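Cycloalternan-forming enzyme (Listeria monocytogenes serovar 1/2a, PDB 5F7U) belongs to glycoside hydrolase family 31, with a TIM-barrel domain flanked by beta-rich domains, several of which hold bound glycans. Local coordinates at residues D5-G13 and A105-F113. The protein carries 1 engineered substitution. Residues are numbered along the deposited sequence; the frame is centred on the assembly and turned at random.
Sequences DGEYHSPYG and AYESGPFTF. With GLC (alpha-D-glucopyranose), chain E.
Ser108 OG donates to Glu7 OE1 at 2.7 Å. It meets the syn side of the carboxylate, 16° out of its plane. The same hydroxyl accepts the backbone N-H of His9, with N to OG at 3.2 Å. Glu7 reaches the serine because CG lies anti to the backbone N (chi1 175°) and the chain then bends at chi2. OE2 is hydrogen-bonded to Thr96.

The tight part continues at Phe111. Pro11 CD sits over the centre of one ring face, 3.6 Å from the centroid, in a CH-pi contact. The His9 imidazole points its edge at the Phe111 ring in an offset edge-to-face pair, planes at 74°. Its NE2 is hydrogen-bonded to Tyr94 OH and its ND1 to Asn39 O, which fixes the ring's rotation.

The outer end is looser. Tyr106 is exposed, and one ring face lies along Asp5 and Gly6, with Gly6 CA 4.1 Å from the centroid. A water can donate to Glu7 O or Glu107 O, but has more acceptors than protons.

Strand 6-8 pairs with strand 36-43, and strand 106-129 with strand 91-100. The two lie side by side without a ladder, their short axes 5.8 Å apart at closest. The doubly bonded serine hydroxyl and the Phe111 packing thus join the segments, while Tyr8 CB points away and its ring face meets glucose C4.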
# COMPACT_ATOMS: atom_id res chain seq x y z
N ASP A 5 -10.03 -35.30 37.79
CA ASP A 5 -8.90 -34.57 38.39
C ASP A 5 -8.84 -33.08 38.00
O ASP A 5 -7.87 -32.41 38.30
CB ASP A 5 -7.55 -35.30 38.21
CG ASP A 5 -7.26 -35.66 36.78
OD1 ASP A 5 -6.62 -34.84 36.10
OD2 ASP A 5 -7.66 -36.78 36.34
N GLY A 6 -9.89 -32.56 37.38
CA GLY A 6 -9.99 -31.11 37.26
C GLY A 6 -11.28 -30.53 36.74
O GLY A 6 -12.18 -31.26 36.33
N GLU A 7 -11.34 -29.20 36.80
CA GLU A 7 -12.43 -28.39 36.28
C GLU A 7 -11.79 -27.15 35.68
O GLU A 7 -10.77 -26.68 36.17
CB GLU A 7 -13.39 -28.02 37.43
CG GLU A 7 -14.54 -27.06 37.08
CD GLU A 7 -14.13 -25.59 36.96
OE1 GLU A 7 -13.04 -25.19 37.46
OE2 GLU A 7 -14.88 -24.81 36.34
N TYR A 8 -12.43 -26.58 34.65
CA TYR A 8 -11.94 -25.34 34.05
C TYR A 8 -13.02 -24.52 33.35
O TYR A 8 -13.80 -25.05 32.57
CB TYR A 8 -10.79 -25.67 33.10
CG TYR A 8 -10.15 -24.49 32.44
CD1 TYR A 8 -9.13 -23.78 33.07
CD2 TYR A 8 -10.56 -24.08 31.16
CE1 TYR A 8 -8.53 -22.70 32.43
CE2 TYR A 8 -9.96 -22.99 30.52
CZ TYR A 8 -8.95 -22.32 31.16
OH TYR A 8 -8.36 -21.23 30.53
N HIS A 9 -13.03 -23.23 33.65
CA HIS A 9 -13.82 -22.24 32.92
C HIS A 9 -12.96 -20.97 32.89
O HIS A 9 -12.27 -20.67 33.86
CB HIS A 9 -15.18 -21.98 33.61
CG HIS A 9 -15.88 -20.74 33.13
ND1 HIS A 9 -16.62 -20.69 31.97
CD2 HIS A 9 -15.94 -19.49 33.66
CE1 HIS A 9 -17.10 -19.47 31.80
NE2 HIS A 9 -16.70 -18.72 32.82
N SER A 10 -12.97 -20.28 31.75
CA SER A 10 -12.25 -19.02 31.62
C SER A 10 -13.08 -18.17 30.67
O SER A 10 -13.14 -18.48 29.48
CB SER A 10 -10.84 -19.25 31.07
OG SER A 10 -10.05 -18.08 31.25
N PRO A 11 -13.71 -17.09 31.18
CA PRO A 11 -14.83 -16.48 30.45
C PRO A 11 -14.49 -15.91 29.07
O PRO A 11 -15.33 -15.94 28.18
CB PRO A 11 -15.29 -15.34 31.38
CG PRO A 11 -14.16 -15.11 32.32
CD PRO A 11 -13.54 -16.48 32.50
N TYR A 12 -13.28 -15.40 28.89
CA TYR A 12 -12.91 -14.82 27.60
C TYR A 12 -12.11 -15.73 26.68
O TYR A 12 -11.87 -15.35 25.53
CB TYR A 12 -12.17 -13.50 27.80
CG TYR A 12 -12.90 -12.53 28.70
CD1 TYR A 12 -14.09 -11.88 28.29
CD2 TYR A 12 -12.41 -12.27 29.97
CE1 TYR A 12 -14.75 -11.00 29.15
CE2 TYR A 12 -13.05 -11.39 30.83
CZ TYR A 12 -14.22 -10.76 30.41
OH TYR A 12 -14.81 -9.88 31.30
N GLY A 13 -11.68 -16.90 27.18
CA GLY A 13 -10.80 -17.80 26.41
C GLY A 13 -9.52 -17.07 26.03
O GLY A 13 -8.91 -16.42 26.87
N ALA A 105 -13.83 -30.43 45.62
CA ALA A 105 -14.31 -29.58 44.53
C ALA A 105 -13.15 -28.87 43.85
O ALA A 105 -12.25 -28.36 44.52
CB ALA A 105 -15.36 -28.58 45.01
N TYR A 106 -13.15 -28.87 42.52
CA TYR A 106 -12.21 -28.06 41.75
C TYR A 106 -13.00 -26.86 41.26
O TYR A 106 -14.18 -27.00 40.93
CB TYR A 106 -11.67 -28.85 40.56
CG TYR A 106 -10.93 -30.09 40.97
CD1 TYR A 106 -9.57 -30.02 41.30
CD2 TYR A 106 -11.57 -31.32 41.06
CE1 TYR A 106 -8.88 -31.14 41.71
CE2 TYR A 106 -10.87 -32.47 41.47
CZ TYR A 106 -9.53 -32.36 41.78
OH TYR A 106 -8.82 -33.47 42.18
N GLU A 107 -12.35 -25.70 41.22
CA GLU A 107 -13.07 -24.46 40.89
C GLU A 107 -12.29 -23.52 39.98
O GLU A 107 -11.07 -23.60 39.87
CB GLU A 107 -13.51 -23.71 42.17
CG GLU A 107 -12.39 -23.32 43.10
CD GLU A 107 -12.88 -22.44 44.25
OE1 GLU A 107 -12.51 -21.24 44.28
OE2 GLU A 107 -13.65 -22.95 45.09
N SER A 108 -13.03 -22.64 39.31
CA SER A 108 -12.46 -21.53 38.57
C SER A 108 -13.14 -20.25 39.01
O SER A 108 -14.35 -20.21 39.23
CB SER A 108 -12.64 -21.71 37.07
OG SER A 108 -11.99 -22.90 36.61
N GLY A 109 -12.34 -19.19 39.12
CA GLY A 109 -12.85 -17.88 39.50
C GLY A 109 -12.31 -17.38 40.82
O GLY A 109 -11.34 -17.97 41.32
N PRO A 110 -12.93 -16.35 41.41
CA PRO A 110 -14.16 -15.72 40.92
C PRO A 110 -13.98 -14.86 39.67
O PRO A 110 -12.88 -14.38 39.42
CB PRO A 110 -14.58 -14.83 42.09
CG PRO A 110 -13.31 -14.51 42.79
CD PRO A 110 -12.48 -15.76 42.69
N PHE A 111 -15.05 -14.69 38.91
CA PHE A 111 -15.09 -13.80 37.74
C PHE A 111 -16.23 -12.80 37.90
O PHE A 111 -17.33 -13.14 38.36
CB PHE A 111 -15.30 -14.62 36.46
CG PHE A 111 -14.30 -15.73 36.27
CD1 PHE A 111 -12.97 -15.45 35.91
CD2 PHE A 111 -14.69 -17.06 36.43
CE1 PHE A 111 -12.06 -16.49 35.71
CE2 PHE A 111 -13.77 -18.10 36.23
CZ PHE A 111 -12.46 -17.81 35.87
N THR A 112 -15.97 -11.55 37.54
CA THR A 112 -16.99 -10.51 37.67
C THR A 112 -17.31 -9.96 36.30
O THR A 112 -16.41 -9.80 35.47
CB THR A 112 -16.53 -9.39 38.64
OG1 THR A 112 -16.37 -9.93 39.96
CG2 THR A 112 -17.55 -8.20 38.70
N PHE A 113 -18.60 -9.70 36.04
CA PHE A 113 -18.98 -8.87 34.89
C PHE A 113 -20.02 -7.84 35.29
O PHE A 113 -20.76 -8.04 36.26
CB PHE A 113 -19.42 -9.69 33.65
CG PHE A 113 -20.67 -10.55 33.84
CD1 PHE A 113 -21.95 -10.03 33.60
CD2 PHE A 113 -20.55 -11.90 34.20
CE1 PHE A 113 -23.08 -10.84 33.74
CE2 PHE A 113 -21.67 -12.72 34.33
CZ PHE A 113 -22.94 -12.19 34.11
C1 GLC E . -7.62 -27.77 30.90
C2 GLC E . -8.18 -26.92 29.76
C3 GLC E . -7.06 -26.04 29.18
C4 GLC E . -6.43 -25.17 30.27
C5 GLC E . -5.98 -26.02 31.47
C6 GLC E . -5.56 -25.16 32.66
O2 GLC E . -8.76 -27.77 28.76
O3 GLC E . -7.53 -25.22 28.11
O4 GLC E . -5.34 -24.43 29.72
O5 GLC E . -7.01 -26.93 31.91
O6 GLC E . -4.59 -25.86 33.44
O HOH W 1 -9.87 -25.82 38.77
O HOH W 2 -15.33 -11.85 33.98